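Local coordinates for HAD superfamily hydrolase (PDB 6NQ4), which is a haloacid dehalogenase superfamily hydrolase that probably acts as a phosphatase, at residues Asp30-Cys41 / Arg63-Val74; Glu141-Thr150 / Arg169-Ala180. One frame throughout, in Å; residues are numbered along the deposited sequence. Where two conformers were deposited one is given.

Interaction 1: residues Asp30-Cys41 / Arg63-Val74; sequences DDLTDRYDAIFC and RARAKGVTIILV
Ile-39 meets the segment 63-74 along CB, CG1 and CD1. Its CB touches Ile-71 CD1, its CG1 lies 3.9 Å from Val-69 CG1, and its CD1 reaches both of those methyls, with Ala-64 CB of the helix a little farther off. CG1 stands opposite the carbonyl carbon (chi1 -75°) and the chain then runs extended, which carries CD1 in between the strand and the helix end. Ile-71 lies alongside and points the same way, its CD1 3.7 Å from Ile-39 CD1. Behind them the backbones pair as parallel strands. Ile-39 N donates a hydrogen bond to Thr-70 O (2.8 Å) and Ile-39 O accepts one from Ile-72 N; Cys-41 repeats the pattern with Ile-72 O and Val-74 N. On the other face of the sheet Phe-40 sits beside Ile-72, and its CB meets Val-74 CG2 at 3.8 Å. At the outer end Arg-63 holds Asp-30 side-on: NE bonds OD2 at 2.8 Å on the syn lone pair of OD2 and NH2 bonds OD1 at 2.9 Å, carboxylate and guanidinium nearly coplanar (20° apart). NH2 also forms a salt bridge to Val-304 OXT. Lys-67 NZ adds a long salt bridge to Asp-30 OD2, and one water links this ammonium to Asp-30 O and Asp-34 OD1. Gly-68, with positive phi, closes the helix in a Schellman motif. The contact joins the strands of the beta-alpha-beta unit 38-41, 55-66, 70-75 of the Rossmann-like HAD core: strand 38-41 lies between 70-75 and 241-245, and helix 218-232 packs on the face bearing Phe-40 and Ile-72.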
loop_
_atom_site.group_PDB
_atom_site.type_symbol
_atom_site.label_atom_id
_atom_site.label_comp_id
_atom_site.label_asym_id
_atom_site.label_seq_id
_atom_site.Cartn_x
_atom_site.Cartn_y
_atom_site.Cartn_z
ATOM N N ASP A 30 -20.982 -9.816 -3.586
ATOM C CA ASP A 30 -21.930 -10.632 -2.833
ATOM C C ASP A 30 -21.959 -12.081 -3.295
ATOM O O ASP A 30 -22.393 -12.953 -2.535
ATOM C CB ASP A 30 -23.341 -10.066 -2.991
ATOM C CG ASP A 30 -23.411 -8.575 -2.756
ATOM O OD1 ASP A 30 -22.527 -7.840 -3.256
ATOM O OD2 ASP A 30 -24.370 -8.139 -2.086
ATOM N N ASP A 31 -21.531 -12.362 -4.524
ATOM C CA ASP A 31 -21.530 -13.739 -5.001
ATOM C C ASP A 31 -20.380 -14.562 -4.435
ATOM O O ASP A 31 -20.329 -15.776 -4.676
ATOM C CB ASP A 31 -21.488 -13.747 -6.523
ATOM C CG ASP A 31 -22.713 -13.086 -7.140
ATOM O OD1 ASP A 31 -23.831 -13.250 -6.596
ATOM O OD2 ASP A 31 -22.557 -12.394 -8.163
ATOM N N LEU A 32 -19.474 -13.935 -3.686
ATOM C CA LEU A 32 -18.310 -14.602 -3.115
ATOM C C LEU A 32 -18.310 -14.650 -1.597
ATOM O O LEU A 32 -17.627 -15.507 -1.024
ATOM C CB LEU A 32 -17.020 -13.887 -3.553
ATOM C CG LEU A 32 -16.702 -13.816 -5.051
ATOM C CD1 LEU A 32 -15.411 -13.039 -5.286
ATOM C CD2 LEU A 32 -16.591 -15.220 -5.623
ATOM N N THR A 33 -19.038 -13.749 -0.934
ATOM C CA THR A 33 -18.832 -13.525 0.491
ATOM C C THR A 33 -19.377 -14.638 1.378
ATOM O O THR A 33 -19.003 -14.683 2.554
ATOM C CB THR A 33 -19.352 -12.145 0.923
ATOM O OG1 THR A 33 -20.693 -11.957 0.460
ATOM C CG2 THR A 33 -18.462 -11.025 0.380
ATOM N N ASP A 34 -20.227 -15.533 0.859
ATOM C CA ASP A 34 -20.693 -16.648 1.682
ATOM C C ASP A 34 -19.553 -17.571 2.083
ATOM O O ASP A 34 -19.705 -18.346 3.036
ATOM C CB ASP A 34 -21.764 -17.480 0.963
ATOM C CG ASP A 34 -23.157 -16.866 1.056
ATOM O OD1 ASP A 34 -23.299 -15.755 1.596
ATOM O OD2 ASP A 34 -24.125 -17.513 0.592
ATOM N N ARG A 35 -18.423 -17.517 1.380
ATOM C CA ARG A 35 -17.309 -18.417 1.642
ATOM C C ARG A 35 -16.187 -17.779 2.452
ATOM O O ARG A 35 -15.200 -18.462 2.751
ATOM C CB ARG A 35 -16.757 -18.980 0.329
ATOM N N TYR A 36 -16.310 -16.500 2.831
ATOM C CA TYR A 36 -15.249 -15.792 3.543
ATOM C C TYR A 36 -15.766 -15.122 4.813
ATOM O O TYR A 36 -16.908 -14.655 4.878
ATOM C CB TYR A 36 -14.566 -14.745 2.630
ATOM C CG TYR A 36 -13.987 -15.383 1.392
ATOM C CD1 TYR A 36 -12.788 -16.076 1.444
ATOM C CD2 TYR A 36 -14.663 -15.324 0.177
ATOM C CE1 TYR A 36 -12.267 -16.682 0.326
ATOM C CE2 TYR A 36 -14.150 -15.939 -0.955
ATOM C CZ TYR A 36 -12.951 -16.619 -0.871
ATOM O OH TYR A 36 -12.430 -17.225 -1.987
ATOM N N ASP A 37 -14.905 -15.083 5.833
ATOM C CA ASP A 37 -15.187 -14.348 7.059
ATOM C C ASP A 37 -14.525 -12.982 7.092
ATOM O O ASP A 37 -14.907 -12.140 7.912
ATOM C CB ASP A 37 -14.746 -15.152 8.286
ATOM C CG ASP A 37 -15.504 -16.463 8.429
ATOM O OD1 ASP A 37 -16.711 -16.501 8.111
ATOM O OD2 ASP A 37 -14.891 -17.462 8.858
ATOM N N ALA A 38 -13.558 -12.732 6.217
ATOM C CA ALA A 38 -12.889 -11.447 6.211
ATOM C C ALA A 38 -12.391 -11.141 4.813
ATOM O O ALA A 38 -12.206 -12.040 3.984
ATOM C CB ALA A 38 -11.711 -11.421 7.175
ATOM N N ILE A 39 -12.157 -9.851 4.578
ATOM C CA ILE A 39 -11.642 -9.347 3.317
ATOM C C ILE A 39 -10.481 -8.417 3.628
ATOM O O ILE A 39 -10.566 -7.607 4.557
ATOM C CB ILE A 39 -12.755 -8.575 2.577
ATOM C CG1 ILE A 39 -13.757 -9.551 1.963
ATOM C CG2 ILE A 39 -12.166 -7.628 1.522
ATOM C CD1 ILE A 39 -15.005 -8.866 1.411
ATOM N N PHE A 40 -9.388 -8.548 2.867
ATOM C CA PHE A 40 -8.307 -7.560 2.841
ATOM C C PHE A 40 -8.460 -6.815 1.518
ATOM O O PHE A 40 -8.194 -7.385 0.452
ATOM C CB PHE A 40 -6.923 -8.225 2.886
ATOM C CG PHE A 40 -6.572 -8.937 4.187
ATOM C CD1 PHE A 40 -7.393 -8.896 5.306
ATOM C CD2 PHE A 40 -5.389 -9.664 4.259
ATOM C CE1 PHE A 40 -7.029 -9.580 6.485
ATOM C CE2 PHE A 40 -5.019 -10.335 5.415
ATOM C CZ PHE A 40 -5.839 -10.294 6.532
ATOM N N CYS A 41 -8.902 -5.559 1.570
ATOM C CA CYS A 41 -9.258 -4.820 0.360
ATOM C C CYS A 41 -8.306 -3.655 0.117
ATOM O O CYS A 41 -8.091 -2.828 1.003
ATOM C CB CYS A 41 -10.708 -4.327 0.429
ATOM S SG CYS A 41 -11.321 -3.617 -1.134
ATOM N N ARG A 63 -22.373 -3.860 2.267
ATOM C CA ARG A 63 -23.225 -5.043 2.240
ATOM C C ARG A 63 -22.507 -6.247 2.833
ATOM O O ARG A 63 -23.113 -7.044 3.560
ATOM C CB ARG A 63 -23.687 -5.332 0.811
ATOM C CG ARG A 63 -24.684 -4.308 0.238
ATOM C CD ARG A 63 -25.452 -4.850 -0.976
ATOM N NE ARG A 63 -24.549 -5.339 -2.015
ATOM C CZ ARG A 63 -23.919 -4.555 -2.887
ATOM N NH1 ARG A 63 -24.105 -3.241 -2.858
ATOM N NH2 ARG A 63 -23.101 -5.084 -3.790
ATOM N N ALA A 64 -21.211 -6.380 2.550
ATOM C CA ALA A 64 -20.447 -7.476 3.137
ATOM C C ALA A 64 -20.398 -7.368 4.658
ATOM O O ALA A 64 -20.582 -8.370 5.362
ATOM C CB ALA A 64 -19.045 -7.535 2.530
ATOM N N ARG A 65 -20.156 -6.165 5.190
ATOM C CA ARG A 65 -20.121 -6.009 6.645
ATOM C C ARG A 65 -21.482 -6.297 7.262
ATOM O O ARG A 65 -21.569 -6.816 8.382
ATOM C CB ARG A 65 -19.681 -4.595 7.013
ATOM C CG ARG A 65 -18.261 -4.297 6.661
ATOM C CD ARG A 65 -17.791 -2.996 7.300
ATOM N NE ARG A 65 -17.560 -3.137 8.742
ATOM C CZ ARG A 65 -18.193 -2.458 9.700
ATOM N NH1 ARG A 65 -19.142 -1.584 9.396
ATOM N NH2 ARG A 65 -17.872 -2.658 10.972
ATOM N N ALA A 66 -22.560 -5.958 6.551
ATOM C CA ALA A 66 -23.895 -6.234 7.064
ATOM C C ALA A 66 -24.170 -7.725 7.154
ATOM O O ALA A 66 -25.073 -8.134 7.894
ATOM C CB ALA A 66 -24.951 -5.557 6.187
ATOM N N LYS A 67 -23.411 -8.544 6.424
ATOM C CA LYS A 67 -23.522 -9.994 6.489
ATOM C C LYS A 67 -22.411 -10.618 7.331
ATOM O O LYS A 67 -22.135 -11.814 7.201
ATOM C CB LYS A 67 -23.570 -10.595 5.082
ATOM C CG LYS A 67 -24.725 -10.074 4.214
ATOM C CD LYS A 67 -24.841 -10.864 2.910
ATOM C CE LYS A 67 -24.452 -10.020 1.703
ATOM N NZ LYS A 67 -24.374 -10.826 0.445
ATOM N N GLY A 68 -21.763 -9.823 8.183
ATOM C CA GLY A 68 -20.810 -10.327 9.154
ATOM C C GLY A 68 -19.398 -10.532 8.655
ATOM O O GLY A 68 -18.616 -11.218 9.327
ATOM N N VAL A 69 -19.047 -9.990 7.494
ATOM C CA VAL A 69 -17.696 -10.116 6.966
ATOM C C VAL A 69 -16.870 -8.944 7.488
ATOM O O VAL A 69 -17.270 -7.784 7.359
ATOM C CB VAL A 69 -17.714 -10.150 5.426
ATOM C CG1 VAL A 69 -16.293 -10.269 4.864
ATOM C CG2 VAL A 69 -18.576 -11.301 4.923
ATOM N N THR A 70 -15.723 -9.240 8.097
ATOM C CA THR A 70 -14.834 -8.184 8.583
ATOM C C THR A 70 -14.028 -7.613 7.416
ATOM O O THR A 70 -13.474 -8.371 6.614
ATOM C CB THR A 70 -13.892 -8.742 9.655
ATOM O OG1 THR A 70 -14.677 -9.289 10.716
ATOM C CG2 THR A 70 -12.992 -7.653 10.236
ATOM N N ILE A 71 -13.954 -6.281 7.320
ATOM C CA ILE A 71 -13.256 -5.607 6.222
ATOM C C ILE A 71 -12.022 -4.905 6.777
ATOM O O ILE A 71 -12.135 -3.965 7.571
ATOM C CB ILE A 71 -14.146 -4.567 5.523
ATOM C CG1 ILE A 71 -15.445 -5.181 4.996
ATOM C CG2 ILE A 71 -13.373 -3.890 4.385
ATOM C CD1 ILE A 71 -15.269 -6.312 4.041
ATOM N N ILE A 72 -10.847 -5.324 6.323
ATOM C CA ILE A 72 -9.615 -4.593 6.577
ATOM C C ILE A 72 -9.217 -3.947 5.265
ATOM O O ILE A 72 -8.971 -4.651 4.282
ATOM C CB ILE A 72 -8.481 -5.513 7.064
ATOM C CG1 ILE A 72 -8.953 -6.469 8.165
ATOM C CG2 ILE A 72 -7.265 -4.669 7.500
ATOM C CD1 ILE A 72 -9.426 -5.827 9.460
ATOM N N LEU A 73 -9.106 -2.622 5.248
ATOM C CA LEU A 73 -8.538 -1.965 4.078
ATOM C C LEU A 73 -7.021 -2.006 4.221
ATOM O O LEU A 73 -6.482 -1.593 5.254
ATOM C CB LEU A 73 -9.041 -0.531 3.968
ATOM C CG LEU A 73 -10.563 -0.404 3.845
ATOM C CD1 LEU A 73 -10.951 1.064 3.686
ATOM C CD2 LEU A 73 -11.064 -1.230 2.675
ATOM N N VAL A 74 -6.333 -2.561 3.230
ATOM C CA VAL A 74 -4.896 -2.785 3.292
ATOM C C VAL A 74 -4.289 -2.019 2.123
ATOM O O VAL A 74 -4.552 -2.344 0.955
ATOM C CB VAL A 74 -4.560 -4.284 3.213
ATOM C CG1 VAL A 74 -3.048 -4.509 3.290
ATOM C CG2 VAL A 74 -5.291 -5.071 4.327
HETATM O O HOH W 1 -24.591 -13.625 -0.474
HETATM O O HOH W 2 -21.690 -9.443 0.447
#

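Interaction 2: residues Glu141-Thr150 / Arg169-Ala180; sequences EFEAAGVVCT and RLRSRNLPFICA
A beta-alpha-beta crossover brings strand 146-149 beside strand 177-179, the two parallel and joined through helix 164-172, and the end of that helix is tied back to the turn before the first strand. There Glu-141 and Arg-169 form a two-pronged salt bridge: NE bonds OE2 at 2.8 Å on the syn lone pair of OE2, and NH2 bonds OE1 at 3.1 Å. The glutamate has CG opposite the backbone N (chi1 -174°), and its extended chain carries the carboxylate across to the Arg-169 guanidinium while CG rests on Leu-170 CD2. The Arg-173 guanidinium bonds the backbone of the same turn. Its NH1 bonds Glu-141 O at 2.8 Å, coming from above the carbonyl plane, while Ala-144 N reaches that oxygen from the opposite face. A water joins NH1 to Glu-141 OE2, and Leu-175 CD1 lies 4.0 Å above the guanidinium plane of Arg-173. Val-147 packs against helix and strand residues: CG2 touches Leu-170 and Leu-175, and CG1 meets Phe-177 CD2 at 3.9 Å. The Phe-177 ring also packs against Cys-149, whose CB is 3.4 Å from CZ and whose sulfur approaches the ring obliquely. Between the strands, Val-147 N bonds Pro-176 O and Val-147 O accepts from Ile-178 N; Cys-149 continues with Ile-178 O and Ala-180 N. Val-148 and Ile-178 lie side by side on the other face, against helix 104-114. Strand 118-122 flanks the pair beyond 146-149, strand 210-212 beyond 177-179, and helix 196-205 packs on Cys-149 and Cys-179, its Tyr-203 stacking with Phe-177.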
loop_
_atom_site.group_PDB
_atom_site.type_symbol
_atom_site.label_atom_id
_atom_site.label_comp_id
_atom_site.label_asym_id
_atom_site.label_seq_id
_atom_site.Cartn_x
_atom_site.Cartn_y
_atom_site.Cartn_z
ATOM N N GLU A 141 21.394 15.222 4.922
ATOM C CA GLU A 141 21.979 14.114 4.172
ATOM C C GLU A 141 23.374 13.738 4.681
ATOM O O GLU A 141 23.662 12.558 4.913
ATOM C CB GLU A 141 22.049 14.494 2.691
ATOM C CG GLU A 141 22.519 13.354 1.811
ATOM C CD GLU A 141 22.904 13.799 0.412
ATOM O OE1 GLU A 141 22.389 14.837 -0.059
ATOM O OE2 GLU A 141 23.733 13.101 -0.209
ATOM N N PHE A 142 24.254 14.730 4.866
ATOM C CA PHE A 142 25.638 14.446 5.249
ATOM C C PHE A 142 25.764 13.829 6.643
ATOM O O PHE A 142 26.801 13.224 6.945
ATOM C CB PHE A 142 26.503 15.708 5.099
ATOM C CG PHE A 142 26.414 16.672 6.264
ATOM C CD1 PHE A 142 27.344 16.617 7.296
ATOM C CD2 PHE A 142 25.426 17.648 6.312
ATOM C CE1 PHE A 142 27.281 17.509 8.365
ATOM C CE2 PHE A 142 25.349 18.535 7.377
ATOM C CZ PHE A 142 26.285 18.468 8.407
ATOM N N GLU A 143 24.726 13.944 7.480
ATOM C CA GLU A 143 24.722 13.451 8.855
ATOM C C GLU A 143 24.057 12.091 9.008
ATOM O O GLU A 143 24.104 11.514 10.101
ATOM C CB GLU A 143 23.947 14.430 9.747
ATOM C CG GLU A 143 24.526 15.825 9.778
ATOM C CD GLU A 143 23.619 16.842 10.464
ATOM O OE1 GLU A 143 22.405 16.898 10.152
ATOM O OE2 GLU A 143 24.129 17.602 11.312
ATOM N N ALA A 144 23.419 11.585 7.967
ATOM C CA ALA A 144 22.502 10.474 8.136
ATOM C C ALA A 144 23.240 9.143 8.214
ATOM O O ALA A 144 24.299 8.951 7.607
ATOM C CB ALA A 144 21.503 10.452 6.989
ATOM N N ALA A 145 22.659 8.217 8.979
ATOM C CA ALA A 145 23.115 6.836 9.028
ATOM C C ALA A 145 22.139 5.883 8.355
ATOM O O ALA A 145 22.492 4.720 8.108
ATOM C CB ALA A 145 23.354 6.394 10.484
ATOM N N GLY A 146 20.935 6.350 8.047
ATOM C CA GLY A 146 19.959 5.558 7.329
ATOM C C GLY A 146 19.043 6.492 6.570
ATOM O O GLY A 146 18.982 7.703 6.845
ATOM N N VAL A 147 18.315 5.919 5.608
ATOM C CA VAL A 147 17.376 6.669 4.780
ATOM C C VAL A 147 15.985 6.080 4.965
ATOM O O VAL A 147 15.826 4.857 5.017
ATOM C CB VAL A 147 17.781 6.591 3.292
ATOM C CG1 VAL A 147 16.772 7.332 2.440
ATOM C CG2 VAL A 147 19.181 7.151 3.087
ATOM N N VAL A 148 14.976 6.945 5.050
ATOM C CA VAL A 148 13.578 6.526 4.975
ATOM C C VAL A 148 12.933 7.291 3.843
ATOM O O VAL A 148 12.961 8.530 3.824
ATOM C CB VAL A 148 12.835 6.761 6.297
ATOM C CG1 VAL A 148 11.359 6.380 6.160
ATOM C CG2 VAL A 148 13.487 5.945 7.423
ATOM N N CYS A 149 12.358 6.563 2.896
ATOM C CA CYS A 149 11.726 7.170 1.737
ATOM C C CYS A 149 10.234 6.892 1.802
ATOM O O CYS A 149 9.791 5.744 1.646
ATOM C CB CYS A 149 12.329 6.612 0.455
ATOM S SG CYS A 149 11.586 7.302 -1.036
ATOM N N THR A 150 9.459 7.948 2.022
ATOM C CA THR A 150 8.004 7.852 1.974
ATOM C C THR A 150 7.444 8.244 0.617
ATOM O O THR A 150 6.299 7.900 0.324
ATOM C CB THR A 150 7.372 8.763 3.030
ATOM O OG1 THR A 150 7.779 10.118 2.788
ATOM C CG2 THR A 150 7.778 8.337 4.436
ATOM N N ARG A 169 24.781 9.128 -4.352
ATOM C CA ARG A 169 25.569 9.523 -3.186
ATOM C C ARG A 169 25.251 8.644 -1.993
ATOM O O ARG A 169 26.160 8.213 -1.271
ATOM C CB ARG A 169 25.320 10.984 -2.824
ATOM C CG ARG A 169 25.952 11.986 -3.765
ATOM C CD ARG A 169 25.976 13.380 -3.147
ATOM N NE ARG A 169 24.653 13.895 -2.775
ATOM C CZ ARG A 169 23.835 14.542 -3.600
ATOM N NH1 ARG A 169 24.177 14.752 -4.869
ATOM N NH2 ARG A 169 22.665 14.981 -3.158
ATOM N N LEU A 170 23.963 8.353 -1.780
ATOM C CA LEU A 170 23.562 7.559 -0.620
ATOM C C LEU A 170 24.074 6.132 -0.755
ATOM O O LEU A 170 24.551 5.531 0.221
ATOM C CB LEU A 170 22.039 7.552 -0.519
ATOM C CG LEU A 170 21.406 8.930 -0.292
ATOM C CD1 LEU A 170 19.876 8.842 -0.456
ATOM C CD2 LEU A 170 21.732 9.472 1.090
ATOM N N ARG A 171 23.986 5.591 -1.971
ATOM C CA ARG A 171 24.454 4.235 -2.222
ATOM C C ARG A 171 25.956 4.126 -1.982
ATOM O O ARG A 171 26.429 3.147 -1.394
ATOM C CB ARG A 171 24.074 3.831 -3.648
ATOM C CG ARG A 171 24.184 2.336 -3.940
ATOM C CD ARG A 171 25.564 1.943 -4.418
ATOM N NE ARG A 171 25.755 0.505 -4.286
ATOM C CZ ARG A 171 26.872 -0.135 -4.600
ATOM N NH1 ARG A 171 27.912 0.540 -5.078
ATOM N NH2 ARG A 171 26.944 -1.449 -4.440
ATOM N N SER A 172 26.720 5.137 -2.405
ATOM C CA SER A 172 28.165 5.111 -2.199
ATOM C C SER A 172 28.545 5.155 -0.729
ATOM O O SER A 172 29.662 4.753 -0.379
ATOM C CB SER A 172 28.830 6.269 -2.941
ATOM O OG SER A 172 28.719 6.070 -4.335
ATOM N N ARG A 173 27.642 5.628 0.135
ATOM C CA ARG A 173 27.871 5.618 1.573
ATOM C C ARG A 173 27.279 4.387 2.237
ATOM O O ARG A 173 27.286 4.292 3.468
ATOM C CB ARG A 173 27.334 6.894 2.219
ATOM C CG ARG A 173 28.142 8.121 1.831
ATOM C CD ARG A 173 27.468 9.386 2.303
ATOM N NE ARG A 173 27.235 9.344 3.746
ATOM C CZ ARG A 173 26.278 10.021 4.368
ATOM N NH1 ARG A 173 25.458 10.796 3.673
ATOM N NH2 ARG A 173 26.131 9.917 5.686
ATOM N N ASN A 174 26.777 3.442 1.446
ATOM C CA ASN A 174 26.262 2.173 1.950
ATOM C C ASN A 174 25.107 2.370 2.928
ATOM O O ASN A 174 24.958 1.598 3.875
ATOM C CB ASN A 174 27.379 1.342 2.594
ATOM C CG ASN A 174 26.987 -0.101 2.804
ATOM O OD1 ASN A 174 26.307 -0.685 1.976
ATOM N ND2 ASN A 174 27.409 -0.679 3.919
ATOM N N LEU A 175 24.261 3.399 2.700
ATOM C CA LEU A 175 23.192 3.621 3.667
ATOM C C LEU A 175 22.029 2.667 3.403
ATOM O O LEU A 175 21.667 2.427 2.251
ATOM C CB LEU A 175 22.689 5.066 3.594
ATOM C CG LEU A 175 23.732 6.149 3.904
ATOM C CD1 LEU A 175 23.084 7.520 3.997
ATOM C CD2 LEU A 175 24.482 5.837 5.188
ATOM N N PRO A 176 21.421 2.120 4.445
ATOM C CA PRO A 176 20.211 1.322 4.245
ATOM C C PRO A 176 19.048 2.241 3.909
ATOM O O PRO A 176 18.962 3.374 4.397
ATOM C CB PRO A 176 20.007 0.639 5.603
ATOM C CG PRO A 176 20.648 1.557 6.586
ATOM C CD PRO A 176 21.805 2.218 5.868
ATOM N N PHE A 177 18.153 1.745 3.060
ATOM C CA PHE A 177 17.074 2.542 2.469
ATOM C C PHE A 177 15.748 1.872 2.805
ATOM O O PHE A 177 15.403 0.851 2.209
ATOM C CB PHE A 177 17.299 2.583 0.955
ATOM C CG PHE A 177 16.397 3.521 0.166
ATOM C CD1 PHE A 177 15.084 3.177 -0.149
ATOM C CD2 PHE A 177 16.917 4.695 -0.367
ATOM C CE1 PHE A 177 14.289 4.017 -0.942
ATOM C CE2 PHE A 177 16.132 5.539 -1.149
ATOM C CZ PHE A 177 14.818 5.200 -1.435
ATOM N N ILE A 178 15.000 2.429 3.757
ATOM C CA ILE A 178 13.670 1.917 4.090
ATOM C C ILE A 178 12.666 2.548 3.130
ATOM O O ILE A 178 12.600 3.778 3.006
ATOM C CB ILE A 178 13.302 2.235 5.548
ATOM C CG1 ILE A 178 14.191 1.462 6.505
ATOM C CG2 ILE A 178 11.860 1.906 5.828
ATOM C CD1 ILE A 178 14.070 1.929 7.947
ATOM N N CYS A 179 11.899 1.712 2.430
ATOM C CA CYS A 179 10.875 2.178 1.500
ATOM C C CYS A 179 9.520 2.008 2.170
ATOM O O CYS A 179 9.103 0.874 2.442
ATOM C CB CYS A 179 10.913 1.362 0.207
ATOM S SG CYS A 179 9.563 1.763 -0.942
ATOM N N ALA A 180 8.823 3.127 2.409
ATOM C CA ALA A 180 7.535 3.081 3.103
ATOM C C ALA A 180 6.343 2.827 2.181
ATOM O O ALA A 180 5.218 2.673 2.675
ATOM C CB ALA A 180 7.290 4.372 3.901
HETATM O O HOH W 3 25.566 11.657 0.967
#

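How the interactions relate
Interactions 1 and 2 are built alike in two different parallel sheets, their centres about 40 Å apart on opposite sides of the chain's centre. Each joins the two strands of a beta-alpha-beta unit, buries its strand pairing, and carries an arginine-carboxylate salt bridge at the more exposed helix end. The second cation differs: in 30-41/63-74 a lysine works through a long salt bridge and waters, whereas in 141-150/169-180 an arginine bonds a backbone carbonyl and reaches the carboxylate through one water. An aliphatic cluster marks the Ile-39 face, a sulfur-aromatic contact of Cys-149 the Phe-177 face. Interaction 1 also leads toward the sodium site, since Cys-41 directly precedes the sodium-binding Asp-42.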